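Local coordinates for protein monomethylamine methyltransferase MtmB1 (Methanosarcina barkeri, PDB 1NTH) that catalyses transfer of the methyl group from monomethylamine to the corrinoid cofactor of its partner protein MtmC in methanogenesis from methylamine, at residues 332-337 against 365-370; 125-130 against 155-160; 342-347 against 418-423. One frame throughout, in Å; residues are numbered along the deposited sequence.

Interaction 1 of 3, residues 332-337 against 365-370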
ATOM      1  N   ASN A 332      -8.784  28.485  15.250  1.00 14.85           N
ATOM      2  CA  ASN A 332      -9.519  28.841  16.460  1.00 16.30           C
ATOM      3  C   ASN A 332     -10.731  27.922  16.557  1.00 16.78           C
ATOM      4  O   ASN A 332     -11.281  27.500  15.535  1.00 16.32           O
ATOM      5  CB  ASN A 332      -9.948  30.313  16.423  1.00 17.04           C
ATOM      6  CG  ASN A 332     -10.255  30.862  17.813  1.00 18.87           C
ATOM      7  OD1 ASN A 332     -10.039  30.183  18.819  1.00 20.81           O
ATOM      8  ND2 ASN A 332     -10.750  32.093  17.873  1.00 19.96           N
ATOM      9  N   GLN A 333     -11.136  27.609  17.788  1.00 16.64           N
ATOM     10  CA  GLN A 333     -12.261  26.715  18.052  1.00 18.92           C
ATOM     11  C   GLN A 333     -13.485  27.491  18.535  1.00 18.22           C
ATOM     12  O   GLN A 333     -13.362  28.510  19.212  1.00 19.59           O
ATOM     13  CB  GLN A 333     -11.869  25.642  19.070  0.85 20.43           C
ATOM     14  CG  GLN A 333     -11.209  26.166  20.321  0.85 26.02           C
ATOM     15  CD  GLN A 333     -10.679  25.051  21.200  0.85 28.27           C
ATOM     16  OE1 GLN A 333     -11.439  24.330  21.838  0.85 32.92           O
ATOM     17  NE2 GLN A 333      -9.366  24.900  21.227  0.85 27.31           N
ATOM     18  N   TYR A 334     -14.662  26.984  18.180  1.00 17.78           N
ATOM     19  CA  TYR A 334     -15.944  27.639  18.460  1.00 17.61           C
ATOM     20  C   TYR A 334     -16.841  27.071  19.560  1.00 17.91           C
ATOM     21  O   TYR A 334     -17.305  25.935  19.462  1.00 17.53           O
ATOM     22  CB  TYR A 334     -16.756  27.678  17.157  1.00 16.73           C
ATOM     23  CG  TYR A 334     -16.140  28.526  16.066  1.00 16.45           C
ATOM     24  CD1 TYR A 334     -14.830  28.303  15.627  1.00 16.54           C
ATOM     25  CD2 TYR A 334     -16.850  29.588  15.509  1.00 16.76           C
ATOM     26  CE1 TYR A 334     -14.244  29.127  14.669  1.00 16.09           C
ATOM     27  CE2 TYR A 334     -16.278  30.414  14.552  1.00 18.28           C
ATOM     28  CZ  TYR A 334     -14.972  30.184  14.140  1.00 18.72           C
ATOM     29  OH  TYR A 334     -14.391  31.042  13.238  1.00 20.75           O
ATOM     30  N   TYR A 335     -17.104  27.889  20.582  1.00 18.10           N
ATOM     31  CA  TYR A 335     -17.976  27.527  21.705  1.00 20.46           C
ATOM     32  C   TYR A 335     -19.052  28.583  21.950  1.00 20.72           C
ATOM     33  O   TYR A 335     -18.887  29.450  22.808  1.00 20.73           O
ATOM     34  CB  TYR A 335     -17.175  27.339  22.992  0.85 21.61           C
ATOM     35  CG  TYR A 335     -16.478  26.009  23.107  0.85 24.13           C
ATOM     36  CD1 TYR A 335     -15.168  25.841  22.661  0.85 27.06           C
ATOM     37  CD2 TYR A 335     -17.120  24.921  23.697  0.85 26.36           C
ATOM     38  CE1 TYR A 335     -14.511  24.622  22.809  0.85 28.67           C
ATOM     39  CE2 TYR A 335     -16.474  23.700  23.848  0.85 27.18           C
ATOM     40  CZ  TYR A 335     -15.172  23.558  23.407  0.85 28.83           C
ATOM     41  OH  TYR A 335     -14.524  22.361  23.601  0.85 30.57           O
ATOM     42  N   PRO A 336     -20.162  28.533  21.199  1.00 20.99           N
ATOM     43  CA  PRO A 336     -21.230  29.519  21.402  1.00 21.24           C
ATOM     44  C   PRO A 336     -22.027  29.165  22.659  1.00 22.15           C
ATOM     45  O   PRO A 336     -22.026  28.012  23.096  1.00 22.49           O
ATOM     46  CB  PRO A 336     -22.094  29.368  20.150  1.00 20.98           C
ATOM     47  CG  PRO A 336     -21.169  28.737  19.139  1.00 22.34           C
ATOM     48  CD  PRO A 336     -20.390  27.759  19.968  1.00 20.01           C
ATOM     49  N   CYS A 337     -22.709  30.153  23.234  1.00 23.14           N
ATOM     50  CA  CYS A 337     -23.528  29.925  24.422  1.00 24.52           C
ATOM     51  C   CYS A 337     -24.841  29.251  24.039  1.00 23.84           C
ATOM     52  O   CYS A 337     -25.284  28.303  24.692  1.00 25.41           O
ATOM     53  CB  CYS A 337     -23.861  31.251  25.117  1.00 24.87           C
ATOM     54  SG  CYS A 337     -22.486  32.075  25.928  1.00 29.46           S
ATOM     55  N   SER A 365     -12.334  25.800  13.406  1.00 14.78           N
ATOM     56  CA  SER A 365     -12.809  24.507  13.898  1.00 15.52           C
ATOM     57  C   SER A 365     -14.065  24.673  14.762  1.00 16.52           C
ATOM     58  O   SER A 365     -13.981  25.080  15.921  1.00 16.61           O
ATOM     59  CB  SER A 365     -11.688  23.836  14.709  1.00 15.49           C
ATOM     60  OG  SER A 365     -11.906  22.443  14.869  1.00 16.85           O
ATOM     61  N   GLY A 366     -15.225  24.354  14.189  1.00 15.15           N
ATOM     62  CA  GLY A 366     -16.481  24.491  14.915  1.00 15.19           C
ATOM     63  C   GLY A 366     -17.572  23.580  14.379  1.00 16.15           C
ATOM     64  O   GLY A 366     -17.350  22.871  13.402  1.00 16.68           O
ATOM     65  N   VAL A 367     -18.770  23.622  14.960  1.00 15.22           N
ATOM     66  CA  VAL A 367     -19.108  24.518  16.064  1.00 15.73           C
ATOM     67  C   VAL A 367     -19.639  23.725  17.259  1.00 16.34           C
ATOM     68  O   VAL A 367     -20.569  22.932  17.119  1.00 17.78           O
ATOM     69  CB  VAL A 367     -20.201  25.518  15.612  1.00 16.86           C
ATOM     70  CG1 VAL A 367     -20.640  26.389  16.776  1.00 16.80           C
ATOM     71  CG2 VAL A 367     -19.678  26.370  14.456  1.00 16.24           C
ATOM     72  N   ALA A 368     -19.050  23.932  18.433  1.00 16.63           N
ATOM     73  CA  ALA A 368     -19.507  23.227  19.623  1.00 17.14           C
ATOM     74  C   ALA A 368     -20.632  24.039  20.262  1.00 18.83           C
ATOM     75  O   ALA A 368     -20.443  24.696  21.285  1.00 18.57           O
ATOM     76  CB  ALA A 368     -18.367  23.048  20.598  1.00 17.37           C
ATOM     77  N   SER A 369     -21.799  23.992  19.633  1.00 18.76           N
ATOM     78  CA  SER A 369     -22.967  24.721  20.109  1.00 20.07           C
ATOM     79  C   SER A 369     -23.358  24.299  21.521  1.00 20.15           C
ATOM     80  O   SER A 369     -22.995  23.216  21.979  1.00 18.96           O
ATOM     81  CB  SER A 369     -24.130  24.498  19.145  1.00 20.96           C
ATOM     82  OG  SER A 369     -23.732  24.835  17.827  1.00 23.41           O
ATOM     83  N   ALA A 370     -24.103  25.165  22.205  1.00 20.78           N
ATOM     84  CA  ALA A 370     -24.531  24.897  23.574  1.00 20.87           C
ATOM     85  C   ALA A 370     -23.310  24.644  24.452  1.00 20.97           C
ATOM     86  O   ALA A 370     -23.346  23.817  25.368  1.00 21.30           O
ATOM     87  CB  ALA A 370     -25.469  23.695  23.611  1.00 21.98           C
TER

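Interaction 2 of 3, residues 125-130 against 155-160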
ATOM      1  N   ILE A 125      -9.562  27.435   5.981  1.00 16.10           N
ATOM      2  CA  ILE A 125     -10.071  26.077   5.874  1.00 16.69           C
ATOM      3  C   ILE A 125     -11.190  25.933   6.896  1.00 17.30           C
ATOM      4  O   ILE A 125     -11.049  26.359   8.046  1.00 17.10           O
ATOM      5  CB  ILE A 125      -8.956  25.048   6.185  1.00 17.92           C
ATOM      6  CG1 ILE A 125      -7.903  25.080   5.076  1.00 20.00           C
ATOM      7  CG2 ILE A 125      -9.549  23.655   6.361  1.00 19.28           C
ATOM      8  CD1 ILE A 125      -8.460  24.817   3.689  1.00 22.40           C
ATOM      9  N   VAL A 126     -12.302  25.340   6.478  1.00 15.22           N
ATOM     10  CA  VAL A 126     -13.442  25.142   7.364  1.00 15.82           C
ATOM     11  C   VAL A 126     -13.443  23.716   7.907  1.00 14.77           C
ATOM     12  O   VAL A 126     -13.704  22.756   7.179  1.00 15.84           O
ATOM     13  CB  VAL A 126     -14.771  25.412   6.623  1.00 15.79           C
ATOM     14  CG1 VAL A 126     -15.955  25.147   7.547  1.00 17.66           C
ATOM     15  CG2 VAL A 126     -14.801  26.852   6.131  1.00 17.71           C
ATOM     16  N   GLN A 127     -13.126  23.587   9.190  1.00 14.22           N
ATOM     17  CA  GLN A 127     -13.100  22.289   9.848  1.00 13.72           C
ATOM     18  C   GLN A 127     -14.389  22.188  10.648  1.00 15.78           C
ATOM     19  O   GLN A 127     -14.501  22.747  11.736  1.00 15.68           O
ATOM     20  CB  GLN A 127     -11.884  22.192  10.768  1.00 15.25           C
ATOM     21  CG  GLN A 127     -11.764  20.872  11.506  1.00 15.67           C
ATOM     22  CD  GLN A 127     -10.352  20.623  11.987  1.00 16.49           C
ATOM     23  OE1 GLN A 127      -9.978  20.987  13.109  1.00 19.19           O
ATOM     24  NE2 GLN A 127      -9.546  20.018  11.126  1.00 15.20           N
ATOM     25  N   GLY A 128     -15.364  21.477  10.097  1.00 13.70           N
ATOM     26  CA  GLY A 128     -16.649  21.363  10.757  1.00 15.90           C
ATOM     27  C   GLY A 128     -16.936  20.037  11.419  1.00 15.54           C
ATOM     28  O   GLY A 128     -16.529  18.978  10.943  1.00 16.08           O
ATOM     29  N   GLY A 129     -17.658  20.099  12.529  1.00 15.15           N
ATOM     30  CA  GLY A 129     -18.010  18.887  13.236  1.00 15.07           C
ATOM     31  C   GLY A 129     -18.562  19.204  14.609  1.00 15.38           C
ATOM     32  O   GLY A 129     -18.681  20.380  14.969  1.00 15.35           O
ATOM     33  N   PRO A 130     -18.922  18.174  15.393  1.00 17.14           N
ATOM     34  CA  PRO A 130     -19.467  18.337  16.745  1.00 17.30           C
ATOM     35  C   PRO A 130     -18.475  19.059  17.647  1.00 18.81           C
ATOM     36  O   PRO A 130     -18.813  19.499  18.747  1.00 18.50           O
ATOM     37  CB  PRO A 130     -19.727  16.902  17.186  1.00 18.30           C
ATOM     38  CG  PRO A 130     -20.081  16.222  15.884  1.00 17.84           C
ATOM     39  CD  PRO A 130     -19.020  16.771  14.957  1.00 16.21           C
ATOM     40  N   THR A 155     -12.796  19.801   6.246  1.00 14.74           N
ATOM     41  CA  THR A 155     -12.333  18.686   7.069  1.00 15.58           C
ATOM     42  C   THR A 155     -13.317  18.531   8.219  1.00 14.90           C
ATOM     43  O   THR A 155     -14.162  19.404   8.438  1.00 14.93           O
ATOM     44  CB  THR A 155     -10.924  18.950   7.657  1.00 16.75           C
ATOM     45  OG1 THR A 155     -10.969  20.102   8.511  1.00 17.63           O
ATOM     46  CG2 THR A 155      -9.921  19.198   6.542  1.00 17.61           C
ATOM     47  N   ILE A 156     -13.204  17.430   8.955  1.00 14.87           N
ATOM     48  CA  ILE A 156     -14.114  17.166  10.067  1.00 15.36           C
ATOM     49  C   ILE A 156     -13.417  17.228  11.422  1.00 15.88           C
ATOM     50  O   ILE A 156     -12.296  16.749  11.564  1.00 17.27           O
ATOM     51  CB  ILE A 156     -14.734  15.744   9.961  1.00 16.41           C
ATOM     52  CG1 ILE A 156     -15.485  15.577   8.636  1.00 16.60           C
ATOM     53  CG2 ILE A 156     -15.649  15.478  11.162  1.00 17.43           C
ATOM     54  CD1 ILE A 156     -16.673  16.504   8.456  1.00 17.55           C
ATOM     55  N   VAL A 157     -14.068  17.839  12.407  1.00 14.75           N
ATOM     56  CA  VAL A 157     -13.522  17.832  13.759  1.00 14.85           C
ATOM     57  C   VAL A 157     -14.460  16.881  14.506  1.00 14.84           C
ATOM     58  O   VAL A 157     -15.663  17.125  14.620  1.00 17.10           O
ATOM     59  CB  VAL A 157     -13.488  19.233  14.424  1.00 15.21           C
ATOM     60  CG1 VAL A 157     -14.813  19.956  14.253  1.00 17.10           C
ATOM     61  CG2 VAL A 157     -13.143  19.074  15.897  1.00 15.72           C
ATOM     62  N   ASN A 158     -13.894  15.785  14.994  1.00 14.86           N
ATOM     63  CA  ASN A 158     -14.649  14.733  15.663  1.00 15.53           C
ATOM     64  C   ASN A 158     -15.461  15.072  16.906  1.00 15.92           C
ATOM     65  O   ASN A 158     -15.079  15.917  17.718  1.00 16.78           O
ATOM     66  CB  ASN A 158     -13.712  13.579  16.026  1.00 16.38           C
ATOM     67  CG  ASN A 158     -12.973  13.020  14.824  1.00 15.45           C
ATOM     68  OD1 ASN A 158     -13.156  13.476  13.691  1.00 17.13           O
ATOM     69  ND2 ASN A 158     -12.132  12.023  15.068  1.00 14.68           N
ATOM     70  N   GLY A 159     -16.580  14.372  17.045  1.00 16.77           N
ATOM     71  CA  GLY A 159     -17.420  14.521  18.216  1.00 16.11           C
ATOM     72  C   GLY A 159     -16.973  13.426  19.175  1.00 17.83           C
ATOM     73  O   GLY A 159     -16.090  12.626  18.843  1.00 17.59           O
ATOM     74  N   VAL A 160     -17.572  13.383  20.359  1.00 16.44           N
ATOM     75  CA  VAL A 160     -17.237  12.382  21.367  1.00 17.23           C
ATOM     76  C   VAL A 160     -18.345  11.335  21.447  1.00 17.71           C
ATOM     77  O   VAL A 160     -19.519  11.683  21.525  1.00 19.38           O
ATOM     78  CB  VAL A 160     -17.073  13.048  22.763  1.00 18.13           C
ATOM     79  CG1 VAL A 160     -17.117  11.996  23.865  1.00 18.38           C
ATOM     80  CG2 VAL A 160     -15.758  13.817  22.816  1.00 16.89           C
TER

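Interaction 3 of 3, residues 342-347 against 418-423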
ATOM      1  N   THR A 342     -31.122  28.250  16.696  1.00 23.55           N
ATOM      2  CA  THR A 342     -31.455  29.510  17.349  1.00 22.72           C
ATOM      3  C   THR A 342     -30.643  30.581  16.640  1.00 23.75           C
ATOM      4  O   THR A 342     -29.517  30.333  16.195  1.00 22.58           O
ATOM      5  CB  THR A 342     -31.097  29.526  18.857  1.00 22.90           C
ATOM      6  OG1 THR A 342     -29.675  29.507  19.023  1.00 23.98           O
ATOM      7  CG2 THR A 342     -31.719  28.332  19.566  1.00 23.23           C
ATOM      8  N   GLU A 343     -31.218  31.770  16.519  1.00 23.11           N
ATOM      9  CA  GLU A 343     -30.537  32.860  15.847  1.00 23.79           C
ATOM     10  C   GLU A 343     -29.269  33.270  16.586  1.00 23.20           C
ATOM     11  O   GLU A 343     -28.251  33.572  15.960  1.00 22.63           O
ATOM     12  CB  GLU A 343     -31.474  34.059  15.720  1.00 26.24           C
ATOM     13  CG  GLU A 343     -30.942  35.157  14.819  1.00 28.85           C
ATOM     14  CD  GLU A 343     -31.928  36.294  14.659  1.00 30.92           C
ATOM     15  OE1 GLU A 343     -32.121  37.055  15.630  1.00 33.06           O
ATOM     16  OE2 GLU A 343     -32.516  36.419  13.565  1.00 31.39           O
ATOM     17  N   MET A 344     -29.317  33.263  17.915  1.00 22.60           N
ATOM     18  CA  MET A 344     -28.151  33.660  18.691  1.00 22.96           C
ATOM     19  C   MET A 344     -26.942  32.774  18.410  1.00 22.45           C
ATOM     20  O   MET A 344     -25.831  33.275  18.240  1.00 21.82           O
ATOM     21  CB  MET A 344     -28.452  33.640  20.190  1.00 23.30           C
ATOM     22  CG  MET A 344     -27.313  34.219  21.017  1.00 25.38           C
ATOM     23  SD  MET A 344     -27.691  34.360  22.768  1.00 26.27           S
ATOM     24  CE  MET A 344     -26.046  34.528  23.479  1.00 25.59           C
ATOM     25  N   CYS A 345     -27.154  31.462  18.366  1.00 21.67           N
ATOM     26  CA  CYS A 345     -26.056  30.538  18.103  1.00 20.98           C
ATOM     27  C   CYS A 345     -25.361  30.904  16.794  1.00 20.02           C
ATOM     28  O   CYS A 345     -24.135  31.001  16.733  1.00 19.53           O
ATOM     29  CB  CYS A 345     -26.578  29.101  18.026  1.00 20.64           C
ATOM     30  SG  CYS A 345     -25.294  27.863  17.676  1.00 23.68           S
ATOM     31  N   LEU A 346     -26.151  31.114  15.748  1.00 19.42           N
ATOM     32  CA  LEU A 346     -25.599  31.465  14.447  1.00 20.58           C
ATOM     33  C   LEU A 346     -24.874  32.807  14.469  1.00 20.56           C
ATOM     34  O   LEU A 346     -23.823  32.956  13.848  1.00 21.60           O
ATOM     35  CB  LEU A 346     -26.710  31.486  13.390  1.00 19.85           C
ATOM     36  CG  LEU A 346     -27.416  30.146  13.163  1.00 21.36           C
ATOM     37  CD1 LEU A 346     -28.462  30.296  12.065  1.00 21.55           C
ATOM     38  CD2 LEU A 346     -26.388  29.077  12.777  1.00 21.48           C
ATOM     39  N   LEU A 347     -25.427  33.784  15.183  1.00 20.25           N
ATOM     40  CA  LEU A 347     -24.794  35.095  15.259  1.00 19.73           C
ATOM     41  C   LEU A 347     -23.504  35.042  16.073  1.00 19.64           C
ATOM     42  O   LEU A 347     -22.537  35.737  15.759  1.00 18.87           O
ATOM     43  CB  LEU A 347     -25.757  36.124  15.867  1.00 21.62           C
ATOM     44  CG  LEU A 347     -26.983  36.466  15.015  1.00 21.72           C
ATOM     45  CD1 LEU A 347     -27.860  37.466  15.759  1.00 23.58           C
ATOM     46  CD2 LEU A 347     -26.541  37.042  13.678  1.00 21.96           C
ATOM     47  N   SER A 418     -29.250  34.397  29.409  1.00 29.27           N
ATOM     48  CA  SER A 418     -30.508  33.877  28.890  1.00 30.47           C
ATOM     49  C   SER A 418     -30.383  33.268  27.495  1.00 29.81           C
ATOM     50  O   SER A 418     -31.362  33.188  26.757  1.00 29.56           O
ATOM     51  CB  SER A 418     -31.565  34.984  28.873  1.00 31.97           C
ATOM     52  OG  SER A 418     -31.171  36.060  28.036  1.00 35.43           O
ATOM     53  N   ALA A 419     -29.178  32.836  27.137  1.00 28.93           N
ATOM     54  CA  ALA A 419     -28.956  32.235  25.828  1.00 27.79           C
ATOM     55  C   ALA A 419     -29.897  31.049  25.642  1.00 26.24           C
ATOM     56  O   ALA A 419     -29.993  30.183  26.509  1.00 27.10           O
ATOM     57  CB  ALA A 419     -27.506  31.778  25.702  1.00 27.58           C
ATOM     58  N   PRO A 420     -30.608  30.996  24.503  1.00 26.25           N
ATOM     59  CA  PRO A 420     -31.545  29.902  24.221  1.00 26.73           C
ATOM     60  C   PRO A 420     -30.851  28.540  24.137  1.00 27.45           C
ATOM     61  O   PRO A 420     -29.816  28.402  23.487  1.00 27.42           O
ATOM     62  CB  PRO A 420     -32.182  30.326  22.900  1.00 26.16           C
ATOM     63  CG  PRO A 420     -31.099  31.118  22.241  1.00 27.67           C
ATOM     64  CD  PRO A 420     -30.561  31.947  23.380  1.00 26.36           C
ATOM     65  N   ALA A 421     -31.440  27.546  24.796  1.00 26.86           N
ATOM     66  CA  ALA A 421     -30.894  26.190  24.839  1.00 26.48           C
ATOM     67  C   ALA A 421     -30.795  25.525  23.473  1.00 26.21           C
ATOM     68  O   ALA A 421     -29.933  24.676  23.249  1.00 26.48           O
ATOM     69  CB  ALA A 421     -31.734  25.325  25.774  1.00 27.03           C
ATOM     70  N   GLY A 422     -31.686  25.896  22.564  1.00 25.29           N
ATOM     71  CA  GLY A 422     -31.650  25.311  21.236  1.00 25.71           C
ATOM     72  C   GLY A 422     -32.171  23.890  21.191  1.00 25.90           C
ATOM     73  O   GLY A 422     -32.748  23.392  22.160  1.00 25.58           O
ATOM     74  N   LYS A 423     -31.945  23.226  20.062  1.00 25.54           N
ATOM     75  CA  LYS A 423     -32.420  21.864  19.870  1.00 25.48           C
ATOM     76  C   LYS A 423     -31.322  20.867  19.545  1.00 24.43           C
ATOM     77  O   LYS A 423     -30.216  21.244  19.158  1.00 23.11           O
ATOM     78  CB  LYS A 423     -33.459  21.842  18.746  1.00 28.75           C
ATOM     79  CG  LYS A 423     -34.681  22.702  19.024  1.00 31.88           C
ATOM     80  CD  LYS A 423     -35.709  22.570  17.918  1.00 35.19           C
ATOM     81  CE  LYS A 423     -36.979  23.339  18.254  1.00 37.79           C
ATOM     82  NZ  LYS A 423     -38.030  23.131  17.222  1.00 40.36           N
TER

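Interaction 1 of 3, residues 332-337 against 365-370
Tyr-334 and Val-367 face each other across the ends of two parallel strands, each placed by its first torsion. In Tyr-334, CG stands anti to the carbonyl carbon and beside the backbone N (chi1 -65°). The ring lies obliquely to the backbone of Ser-365, with CD1 3.3 Å from Ser-365 O. In Val-367, CG1 lies anti to the backbone N (chi1 176°) and meets the ring of Pro-336, whose CG is 3.4 Å from it, a tight fit between two compact groups.

Beneath them the backbones are joined by three hydrogen bonds. Ser-365 N gives a nearly straight one to Asn-332 O at 2.9 Å. Tyr-334 N gives one to Ser-365 O at 3.0 Å. Ala-368 N completes the run by binding Tyr-334 O at 2.8 Å. Glycine suits position 366 because Tyr-334 CB lies 3.9 Å from Gly-366 CA, where a side chain would collide with it. The peptide between Gly-366 and Val-367 is cis, and the chain then makes an inverse gamma turn centred on Ala-368. Ser-365 OG is hydrogen-bonded to Gln-127 OE1 and to O2 of the pyrrolysine at position 202.

The Tyr-334 ring packs against Gln-352 and Ser-353 of helix 343-359 and Met-386 of helix 380-393. An alanine here would lose the ring's contacts and would probably open a gap between the strand ends and these three residues. The contact closes a beta-alpha-beta unit of the barrel, strand 330-333, helix 343-359 and strand 363-366; strand 293-300 pairs with 330-333, and strand 125-128 with 363-366.

Interaction 2 of 3, residues 125-130 against 155-160
Gln-127 and Thr-155 pair in register on adjacent parallel strands, and backbone hydrogen bonds hold them there. Thr-155 N binds Val-126 O at 3.2 Å and Gly-128 N binds Thr-155 O at 2.9 Å. Val-157 N then reaches Gly-128 O at 3.1 Å, approaching from well above the carbonyl plane, while Ile-156 CA makes a C-H contact with the same oxygen.

One side-chain bond adds to these. Gln-127 NE2 donates to Thr-155 OG1 at 3.0 Å, with the hydroxyl close to the amide plane. Gln-127 CG is anti to the backbone N (chi1 180°), and the long chain spans to the neighbouring strand. Its other amide atom, OE1, is hydrogen-bonded to Ser-365 OG, so both ends of the amide are engaged and its rotation is fixed.

Packing is by aliphatic parts and glycine backbone. The side chains of Gln-127 and Val-157 cross at about a right angle, with Gln-127 CG 3.8 Å from Val-157 CB, and Pro-130 CB rests 3.5 Å from Gly-159 CA. Glycines suit positions 129 and 159, where a CB would strike Val-157 O and Pro-130 respectively.

Parallel pairing of this kind builds the wall of a TIM barrel; here Gln-127 OE1 carries the polar contacts on to Ser-365 of the next strand.

Interaction 3 of 3, residues 342-347 against 418-423
Pro-420 packs against both Thr-342 and Met-344, presenting a different ring atom to each. Its CG points at Thr-342, 3.7 Å from CB, while its CD lies 3.8 Å from Met-344 SD. Both partners meet the proline ring at a slant, and no hydrogen bond crosses between the segments. A proline suits the place because it offers a rigid, apolar ring that can touch two neighbours at once.

Met-344 runs out from the first turn of the helix as an extended chain. Its CG stands anti to the backbone N (chi1 -173°), and the sulfur and terminal methyl lie over the loop, where CE touches Ala-419 CB at 3.8 Å. The unbranched, flexible side chain covers two small residues in succession, the alanine and the proline.

Thr-342 divides its two branches between two tasks. With chi1 at 68°, OG1 lies between the backbone N and the carbonyl carbon and accepts a hydrogen bond from Cys-345 N at 3.3 Å; it is also hydrogen-bonded to Gly-339 O. The methyl CG2 goes to the loop and meets Gly-422 CA at 3.5 Å, closer than usual for two carbons. Glycine fits here because the backbone takes a positive phi (75°), which other residues adopt less readily; a CB would also add a second tight contact with the methyl.

Backbone hydrogen bonds between Pro-420 and Gly-339 and between Lys-423 and Pro-340 fasten the loop to the chain just before the helix. Lys-377 NZ holds the carbonyl oxygens of Ala-421 and Gly-422. The hydroxyl of Thr-342 makes this a classical threonine N-cap, set at the start of barrel helix 343-359, with an irregular loop packed over the cap near the protein surface.

Following the chain from the N terminus, interaction 2 closes first, returning over 24 residues that include helix 140-148 to pair two neighbouring strands. Only much later does interaction 1 open at 332-337, and interaction 3 opens at 342-347 before it has closed. Interaction 1 closes at 365-370 and interaction 3 at 418-423, so these two cross, while interaction 2 stands in series with both. Interactions 1 and 2 share the parallel sheet, where Gly-366 O probably accepts a hydrogen bond from Gly-129 N. Interaction 3 meets interaction 1 by packing, Cys-337 CB against Ala-419 CB. Barrel wall, outer helix and surface loop are thereby connected; interactions 2 and 3 do not touch.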